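Local coordinates for minor structural protein 5 (Lactococcus phage Tuc2009, PDB 5E7T) that is a minor structural protein of the phage particle, probably part of the baseplate, where BppA-like proteins are accessory components that may take part in binding to the host surface, at residues T199-V211 with S222-Y234. Residues are numbered along the deposited sequence; the frame is centred on the assembly and turned at random.
Sequences TTADWPKFVGTYV and SKYDWDEMKYRVY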
ATOM      1  N   THR B 199       3.828  25.174 -39.466  1.00 63.20           N
ATOM      2  CA  THR B 199       4.366  23.885 -39.905  1.00 63.26           C
ATOM      3  C   THR B 199       5.461  24.177 -40.958  1.00 69.80           C
ATOM      4  O   THR B 199       5.601  25.323 -41.395  1.00 68.66           O
ATOM      5  CB  THR B 199       3.249  23.038 -40.531  1.00 61.14           C
ATOM      6  OG1 THR B 199       2.840  23.627 -41.772  1.00 63.84           O
ATOM      7  CG2 THR B 199       2.065  22.864 -39.624  1.00 50.69           C
ATOM      8  N   THR B 200       6.198  23.134 -41.391  1.00 68.76           N
ATOM      9  CA  THR B 200       7.257  23.213 -42.406  1.00 68.58           C
ATOM     10  C   THR B 200       6.693  23.747 -43.718  1.00 72.70           C
ATOM     11  O   THR B 200       7.298  24.632 -44.316  1.00 73.23           O
ATOM     12  CB  THR B 200       7.976  21.846 -42.531  1.00 75.03           C
ATOM     13  OG1 THR B 200       8.573  21.507 -41.264  1.00 72.05           O
ATOM     14  CG2 THR B 200       9.040  21.823 -43.626  1.00 71.63           C
ATOM     15  N   ALA B 201       5.503  23.252 -44.120  1.00 69.26           N
ATOM     16  CA  ALA B 201       4.786  23.617 -45.351  1.00 68.59           C
ATOM     17  C   ALA B 201       4.530  25.106 -45.521  1.00 73.76           C
ATOM     18  O   ALA B 201       4.533  25.582 -46.656  1.00 76.74           O
ATOM     19  CB  ALA B 201       3.468  22.876 -45.416  1.00 69.55           C
ATOM     20  N   ASP B 202       4.292  25.838 -44.407  1.00 67.35           N
ATOM     21  CA  ASP B 202       3.951  27.261 -44.368  1.00 64.90           C
ATOM     22  C   ASP B 202       5.059  28.202 -44.801  1.00 68.39           C
ATOM     23  O   ASP B 202       4.777  29.380 -45.033  1.00 70.25           O
ATOM     24  CB  ASP B 202       3.444  27.662 -42.968  1.00 65.57           C
ATOM     25  CG  ASP B 202       2.179  26.956 -42.529  1.00 74.89           C
ATOM     26  OD1 ASP B 202       1.236  26.857 -43.349  1.00 74.41           O
ATOM     27  OD2 ASP B 202       2.119  26.518 -41.350  1.00 82.74           O
ATOM     28  N   TRP B 203       6.304  27.726 -44.901  1.00 62.51           N
ATOM     29  CA  TRP B 203       7.414  28.607 -45.267  1.00 61.54           C
ATOM     30  C   TRP B 203       7.743  28.604 -46.765  1.00 68.55           C
ATOM     31  O   TRP B 203       7.467  27.595 -47.423  1.00 70.09           O
ATOM     32  CB  TRP B 203       8.659  28.252 -44.445  1.00 59.19           C
ATOM     33  CG  TRP B 203       8.473  28.434 -42.973  1.00 59.12           C
ATOM     34  CD1 TRP B 203       8.157  27.472 -42.064  1.00 61.65           C
ATOM     35  CD2 TRP B 203       8.542  29.675 -42.242  1.00 58.45           C
ATOM     36  NE1 TRP B 203       8.052  28.025 -40.805  1.00 60.28           N
ATOM     37  CE2 TRP B 203       8.300  29.372 -40.883  1.00 60.99           C
ATOM     38  CE3 TRP B 203       8.799  31.016 -42.603  1.00 59.30           C
ATOM     39  CZ2 TRP B 203       8.278  30.359 -39.887  1.00 59.44           C
ATOM     40  CZ3 TRP B 203       8.782  31.990 -41.614  1.00 59.76           C
ATOM     41  CH2 TRP B 203       8.550  31.653 -40.269  1.00 59.96           C
ATOM     42  N   PRO B 204       8.397  29.680 -47.309  1.00 65.45           N
ATOM     43  CA  PRO B 204       8.803  29.664 -48.724  1.00 65.69           C
ATOM     44  C   PRO B 204       9.647  28.443 -49.069  1.00 70.50           C
ATOM     45  O   PRO B 204      10.488  28.041 -48.253  1.00 70.36           O
ATOM     46  CB  PRO B 204       9.634  30.938 -48.858  1.00 67.11           C
ATOM     47  CG  PRO B 204       9.119  31.842 -47.818  1.00 70.30           C
ATOM     48  CD  PRO B 204       8.779  30.963 -46.670  1.00 66.32           C
ATOM     49  N   LYS B 205       9.394  27.851 -50.267  1.00 67.68           N
ATOM     50  CA  LYS B 205      10.058  26.649 -50.792  1.00 68.77           C
ATOM     51  C   LYS B 205      11.238  26.925 -51.722  1.00 73.92           C
ATOM     52  O   LYS B 205      12.155  26.091 -51.805  1.00 74.87           O
ATOM     53  CB  LYS B 205       9.043  25.725 -51.495  1.00 72.19           C
ATOM     54  CG  LYS B 205       8.324  24.795 -50.529  1.00 92.40           C
ATOM     55  CD  LYS B 205       6.966  24.321 -51.043  1.00105.53           C
ATOM     56  CE  LYS B 205       6.066  23.840 -49.917  1.00114.43           C
ATOM     57  NZ  LYS B 205       5.360  24.965 -49.247  1.00121.34           N
ATOM     58  N   PHE B 206      11.207  28.083 -52.429  1.00 69.61           N
ATOM     59  CA  PHE B 206      12.219  28.496 -53.414  1.00 69.42           C
ATOM     60  C   PHE B 206      12.913  29.820 -53.080  1.00 72.19           C
ATOM     61  O   PHE B 206      12.281  30.735 -52.558  1.00 70.52           O
ATOM     62  CB  PHE B 206      11.617  28.535 -54.836  1.00 71.80           C
ATOM     63  CG  PHE B 206      10.955  27.239 -55.250  1.00 74.06           C
ATOM     64  CD1 PHE B 206       9.636  26.966 -54.895  1.00 76.54           C
ATOM     65  CD2 PHE B 206      11.660  26.272 -55.956  1.00 76.99           C
ATOM     66  CE1 PHE B 206       9.041  25.743 -55.228  1.00 77.69           C
ATOM     67  CE2 PHE B 206      11.063  25.051 -56.292  1.00 79.94           C
ATOM     68  CZ  PHE B 206       9.759  24.794 -55.925  1.00 77.36           C
ATOM     69  N   VAL B 207      14.216  29.909 -53.395  1.00 70.02           N
ATOM     70  CA  VAL B 207      15.036  31.108 -53.218  1.00 69.94           C
ATOM     71  C   VAL B 207      15.538  31.623 -54.584  1.00 78.79           C
ATOM     72  O   VAL B 207      15.937  30.843 -55.450  1.00 80.07           O
ATOM     73  CB  VAL B 207      16.161  30.923 -52.170  1.00 72.02           C
ATOM     74  CG1 VAL B 207      17.216  29.930 -52.628  1.00 72.68           C
ATOM     75  CG2 VAL B 207      16.794  32.250 -51.787  1.00 71.56           C
ATOM     76  N   GLY B 208      15.478  32.930 -54.760  1.00 77.64           N
ATOM     77  CA  GLY B 208      15.909  33.611 -55.968  1.00 80.64           C
ATOM     78  C   GLY B 208      17.039  34.569 -55.686  1.00 88.69           C
ATOM     79  O   GLY B 208      16.983  35.318 -54.708  1.00 87.90           O
ATOM     80  N   THR B 209      18.084  34.532 -56.527  1.00 88.80           N
ATOM     81  CA  THR B 209      19.251  35.398 -56.385  1.00 90.08           C
ATOM     82  C   THR B 209      19.751  35.974 -57.686  1.00 98.60           C
ATOM     83  O   THR B 209      19.640  35.354 -58.744  1.00 98.63           O
ATOM     84  CB  THR B 209      20.395  34.716 -55.635  1.00 94.40           C
ATOM     85  OG1 THR B 209      20.413  33.328 -55.955  1.00 96.68           O
ATOM     86  CG2 THR B 209      20.311  34.921 -54.141  1.00 88.29           C
ATOM     87  N   TYR B 210      20.289  37.193 -57.577  1.00 98.67           N
ATOM     88  CA  TYR B 210      20.941  37.983 -58.616  1.00101.77           C
ATOM     89  C   TYR B 210      21.908  38.959 -57.928  1.00110.47           C
ATOM     90  O   TYR B 210      21.744  39.239 -56.734  1.00107.93           O
ATOM     91  CB  TYR B 210      19.949  38.620 -59.614  1.00102.71           C
ATOM     92  CG  TYR B 210      19.378  39.964 -59.236  1.00103.12           C
ATOM     93  CD1 TYR B 210      20.044  41.141 -59.556  1.00106.63           C
ATOM     94  CD2 TYR B 210      18.113  40.069 -58.674  1.00102.02           C
ATOM     95  CE1 TYR B 210      19.496  42.386 -59.261  1.00107.29           C
ATOM     96  CE2 TYR B 210      17.558  41.309 -58.366  1.00102.52           C
ATOM     97  CZ  TYR B 210      18.255  42.468 -58.658  1.00111.33           C
ATOM     98  OH  TYR B 210      17.726  43.704 -58.359  1.00111.57           O
ATOM     99  N   VAL B 211      22.945  39.420 -58.654  1.00113.18           N
ATOM    100  CA  VAL B 211      24.017  40.248 -58.083  1.00115.05           C
ATOM    101  C   VAL B 211      24.360  41.529 -58.863  1.00124.39           C
ATOM    102  O   VAL B 211      23.750  41.839 -59.889  1.00123.61           O
ATOM    103  CB  VAL B 211      25.307  39.391 -57.885  1.00119.43           C
ATOM    104  CG1 VAL B 211      25.217  38.512 -56.652  1.00116.97           C
ATOM    105  CG2 VAL B 211      25.630  38.557 -59.124  1.00121.23           C
ATOM    106  N   SER B 222      11.289  37.314 -62.458  1.00 92.97           N
ATOM    107  CA  SER B 222      12.192  36.875 -63.527  1.00 94.79           C
ATOM    108  C   SER B 222      13.652  37.378 -63.413  1.00 98.07           C
ATOM    109  O   SER B 222      14.548  36.709 -63.933  1.00 98.86           O
ATOM    110  CB  SER B 222      11.618  37.227 -64.897  1.00101.01           C
ATOM    111  OG  SER B 222      11.589  38.627 -65.120  1.00113.55           O
ATOM    112  N   LYS B 223      13.901  38.518 -62.723  1.00 92.87           N
ATOM    113  CA  LYS B 223      15.257  39.067 -62.556  1.00 93.17           C
ATOM    114  C   LYS B 223      16.177  38.121 -61.738  1.00 96.13           C
ATOM    115  O   LYS B 223      17.399  38.179 -61.872  1.00 97.03           O
ATOM    116  CB  LYS B 223      15.196  40.476 -61.921  1.00 94.63           C
ATOM    117  CG  LYS B 223      16.466  41.321 -62.112  1.00108.37           C
ATOM    118  CD  LYS B 223      16.379  42.288 -63.305  1.00120.65           C
ATOM    119  CE  LYS B 223      17.716  42.540 -63.989  1.00131.08           C
ATOM    120  NZ  LYS B 223      18.624  43.417 -63.198  1.00136.13           N
ATOM    121  N   TYR B 224      15.565  37.235 -60.927  1.00 90.23           N
ATOM    122  CA  TYR B 224      16.202  36.280 -60.017  1.00 88.32           C
ATOM    123  C   TYR B 224      16.491  34.891 -60.628  1.00 93.18           C
ATOM    124  O   TYR B 224      15.860  34.498 -61.615  1.00 93.58           O
ATOM    125  CB  TYR B 224      15.305  36.123 -58.768  1.00 85.94           C
ATOM    126  CG  TYR B 224      15.179  37.386 -57.945  1.00 85.40           C
ATOM    127  CD1 TYR B 224      16.092  37.679 -56.936  1.00 86.83           C
ATOM    128  CD2 TYR B 224      14.143  38.288 -58.168  1.00 85.53           C
ATOM    129  CE1 TYR B 224      15.995  38.854 -56.186  1.00 86.67           C
ATOM    130  CE2 TYR B 224      14.030  39.464 -57.420  1.00 85.50           C
ATOM    131  CZ  TYR B 224      14.964  39.747 -56.435  1.00 90.74           C
ATOM    132  OH  TYR B 224      14.855  40.895 -55.684  1.00 87.37           O
ATOM    133  N   ASP B 225      17.441  34.148 -60.012  1.00 89.19           N
ATOM    134  CA  ASP B 225      17.782  32.769 -60.373  1.00 89.64           C
ATOM    135  C   ASP B 225      17.159  31.899 -59.278  1.00 91.31           C
ATOM    136  O   ASP B 225      17.610  31.914 -58.129  1.00 90.04           O
ATOM    137  CB  ASP B 225      19.308  32.568 -60.485  1.00 93.08           C
ATOM    138  CG  ASP B 225      19.984  33.358 -61.599  1.00106.52           C
ATOM    139  OD1 ASP B 225      19.546  33.234 -62.775  1.00108.68           O
ATOM    140  OD2 ASP B 225      20.988  34.050 -61.311  1.00111.86           O
ATOM    141  N   TRP B 226      16.072  31.205 -59.623  1.00 87.19           N
ATOM    142  CA  TRP B 226      15.263  30.414 -58.694  1.00 85.30           C
ATOM    143  C   TRP B 226      15.667  28.952 -58.491  1.00 90.30           C
ATOM    144  O   TRP B 226      15.643  28.159 -59.437  1.00 91.67           O
ATOM    145  CB  TRP B 226      13.805  30.481 -59.121  1.00 83.54           C
ATOM    146  CG  TRP B 226      13.279  31.873 -59.077  1.00 83.88           C
ATOM    147  CD1 TRP B 226      13.214  32.757 -60.112  1.00 88.01           C
ATOM    148  CD2 TRP B 226      12.864  32.590 -57.907  1.00 81.83           C
ATOM    149  NE1 TRP B 226      12.713  33.957 -59.675  1.00 86.71           N
ATOM    150  CE2 TRP B 226      12.512  33.892 -58.319  1.00 86.16           C
ATOM    151  CE3 TRP B 226      12.726  32.248 -56.552  1.00 81.01           C
ATOM    152  CZ2 TRP B 226      12.039  34.858 -57.422  1.00 83.67           C
ATOM    153  CZ3 TRP B 226      12.289  33.216 -55.663  1.00 81.10           C
ATOM    154  CH2 TRP B 226      11.926  34.494 -56.104  1.00 81.93           C
ATOM    155  N   ASP B 227      15.958  28.590 -57.222  1.00 85.23           N
ATOM    156  CA  ASP B 227      16.347  27.246 -56.797  1.00 85.25           C
ATOM    157  C   ASP B 227      15.445  26.753 -55.673  1.00 86.23           C
ATOM    158  O   ASP B 227      14.974  27.567 -54.877  1.00 84.37           O
ATOM    159  CB  ASP B 227      17.790  27.259 -56.262  1.00 88.00           C
ATOM    160  CG  ASP B 227      18.905  27.451 -57.270  1.00104.98           C
ATOM    161  OD1 ASP B 227      18.744  27.003 -58.430  1.00107.94           O
ATOM    162  OD2 ASP B 227      19.983  27.943 -56.868  1.00111.92           O
ATOM    163  N   GLU B 228      15.259  25.417 -55.561  1.00 81.79           N
ATOM    164  CA  GLU B 228      14.479  24.814 -54.479  1.00 79.56           C
ATOM    165  C   GLU B 228      15.377  24.808 -53.257  1.00 83.33           C
ATOM    166  O   GLU B 228      16.480  24.248 -53.329  1.00 84.70           O
ATOM    167  CB  GLU B 228      14.035  23.378 -54.817  1.00 81.22           C
ATOM    168  CG  GLU B 228      12.835  22.916 -53.999  1.00 89.32           C
ATOM    169  CD  GLU B 228      12.480  21.439 -53.985  1.00117.55           C
ATOM    170  OE1 GLU B 228      12.847  20.710 -54.939  1.00117.35           O
ATOM    171  OE2 GLU B 228      11.805  21.015 -53.016  1.00109.90           O
ATOM    172  N   MET B 229      14.937  25.448 -52.148  1.00 76.53           N
ATOM    173  CA  MET B 229      15.784  25.494 -50.964  1.00 75.12           C
ATOM    174  C   MET B 229      15.954  24.124 -50.339  1.00 79.31           C
ATOM    175  O   MET B 229      14.975  23.382 -50.201  1.00 80.53           O
ATOM    176  CB  MET B 229      15.286  26.489 -49.927  1.00 75.90           C
ATOM    177  CG  MET B 229      15.000  27.846 -50.470  1.00 79.69           C
ATOM    178  SD  MET B 229      14.990  29.107 -49.182  1.00 82.63           S
ATOM    179  CE  MET B 229      13.759  28.369 -47.969  1.00 78.50           C
ATOM    180  N   LYS B 230      17.207  23.803 -49.976  1.00 74.04           N
ATOM    181  CA  LYS B 230      17.643  22.567 -49.326  1.00 73.36           C
ATOM    182  C   LYS B 230      17.945  22.842 -47.837  1.00 76.07           C
ATOM    183  O   LYS B 230      18.099  21.884 -47.077  1.00 77.04           O
ATOM    184  CB  LYS B 230      18.893  22.008 -50.052  1.00 77.76           C
ATOM    185  CG  LYS B 230      19.239  20.531 -49.790  1.00100.98           C
ATOM    186  CD  LYS B 230      20.614  20.140 -50.407  1.00115.47           C
ATOM    187  CE  LYS B 230      21.120  18.763 -49.996  1.00119.19           C
ATOM    188  NZ  LYS B 230      22.508  18.490 -50.476  1.00115.43           N
ATOM    189  N   TYR B 231      18.038  24.135 -47.406  1.00 70.43           N
ATOM    190  CA  TYR B 231      18.330  24.472 -45.997  1.00 68.82           C
ATOM    191  C   TYR B 231      17.520  25.652 -45.456  1.00 71.26           C
ATOM    192  O   TYR B 231      17.137  26.527 -46.218  1.00 71.46           O
ATOM    193  CB  TYR B 231      19.844  24.706 -45.754  1.00 70.64           C
ATOM    194  CG  TYR B 231      20.731  23.594 -46.270  1.00 72.30           C
ATOM    195  CD1 TYR B 231      20.974  22.456 -45.505  1.00 73.77           C
ATOM    196  CD2 TYR B 231      21.275  23.650 -47.548  1.00 73.54           C
ATOM    197  CE1 TYR B 231      21.754  21.411 -45.994  1.00 74.56           C
ATOM    198  CE2 TYR B 231      22.035  22.601 -48.056  1.00 75.51           C
ATOM    199  CZ  TYR B 231      22.270  21.479 -47.279  1.00 80.59           C
ATOM    200  OH  TYR B 231      23.029  20.450 -47.790  1.00 79.75           O
ATOM    201  N   ARG B 232      17.261  25.668 -44.130  1.00 66.14           N
ATOM    202  CA  ARG B 232      16.516  26.737 -43.456  1.00 63.97           C
ATOM    203  C   ARG B 232      17.372  27.281 -42.352  1.00 67.71           C
ATOM    204  O   ARG B 232      17.836  26.512 -41.512  1.00 68.39           O
ATOM    205  CB  ARG B 232      15.161  26.259 -42.911  1.00 61.19           C
ATOM    206  CG  ARG B 232      14.129  27.347 -43.053  1.00 70.49           C
ATOM    207  CD  ARG B 232      12.824  27.149 -42.307  1.00 76.79           C
ATOM    208  NE  ARG B 232      11.960  26.039 -42.752  1.00 79.44           N
ATOM    209  CZ  ARG B 232      11.451  25.870 -43.969  1.00 92.25           C
ATOM    210  NH1 ARG B 232      11.818  26.660 -44.971  1.00 98.89           N
ATOM    211  NH2 ARG B 232      10.620  24.871 -44.209  1.00 72.90           N
ATOM    212  N   VAL B 233      17.621  28.601 -42.381  1.00 63.06           N
ATOM    213  CA  VAL B 233      18.484  29.304 -41.436  1.00 61.57           C
ATOM    214  C   VAL B 233      17.657  30.031 -40.409  1.00 65.38           C
ATOM    215  O   VAL B 233      16.813  30.845 -40.763  1.00 65.23           O
ATOM    216  CB  VAL B 233      19.497  30.201 -42.174  1.00 65.22           C
ATOM    217  CG1 VAL B 233      20.297  31.066 -41.202  1.00 64.95           C
ATOM    218  CG2 VAL B 233      20.427  29.354 -43.046  1.00 65.83           C
ATOM    219  N   TYR B 234      17.871  29.676 -39.133  1.00 61.92           N
ATOM    220  CA  TYR B 234      17.197  30.183 -37.928  1.00 59.72           C
ATOM    221  C   TYR B 234      18.151  31.083 -37.151  1.00 61.61           C
ATOM    222  O   TYR B 234      19.184  30.619 -36.657  1.00 60.62           O
ATOM    223  CB  TYR B 234      16.789  28.998 -37.015  1.00 59.74           C
ATOM    224  CG  TYR B 234      15.666  28.144 -37.561  1.00 59.46           C
ATOM    225  CD1 TYR B 234      15.916  27.131 -38.484  1.00 60.89           C
ATOM    226  CD2 TYR B 234      14.355  28.337 -37.146  1.00 59.54           C
ATOM    227  CE1 TYR B 234      14.882  26.341 -38.992  1.00 60.59           C
ATOM    228  CE2 TYR B 234      13.317  27.551 -37.640  1.00 60.48           C
ATOM    229  CZ  TYR B 234      13.579  26.561 -38.573  1.00 66.75           C
ATOM    230  OH  TYR B 234      12.530  25.818 -39.076  1.00 66.49           O
TER
HETATM  231  O   HOH W   1      19.398  30.551 -56.336  1.00 64.18           O
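Gly208 lies against the indole of Trp226, its CA 3.7 Å from the centroid of the six-membered ring of Trp226 and over the face, a CH-pi contact between directly paired residues of antiparallel strands 206-210 and 225-228. On the same side of the sheet, the Phe206 ring lies by the aliphatic part of Glu228, CE2 of Phe206 being 3.6 Å from CG of Glu228. Past Gly208, Tyr210 turns its edge to the face of Tyr224 in a T-shaped stack, planes at 68°. With CG wedged between backbone N and carbonyl carbon (chi1 87°), the Tyr210 ring also receives CG of Lys223 over one face. The Val207 side chain points to the opposite face, its CB 3.7 Å from SD of Met229. CB of Trp203 lies over one face of the Arg232 guanidinium, 3.6 Å from NH1 of Arg232. Five backbone bonds fix the register: Val207-Asp227 and Thr209-Asp225 exchange two each, and Met229 N reaches Lys205 O at 2.9 Å. Further out, strand 8-12 pairs with the other edge of 206-210. Ser218 N and O bond the hydroxyls of Tyr210 and Tyr224 respectively, and Ser221 O accepts from Trp226 NE1. The main chain thus sets the register, while aromatic packing, its polar ends met by loop backbone, ties the connecting loop to the strands.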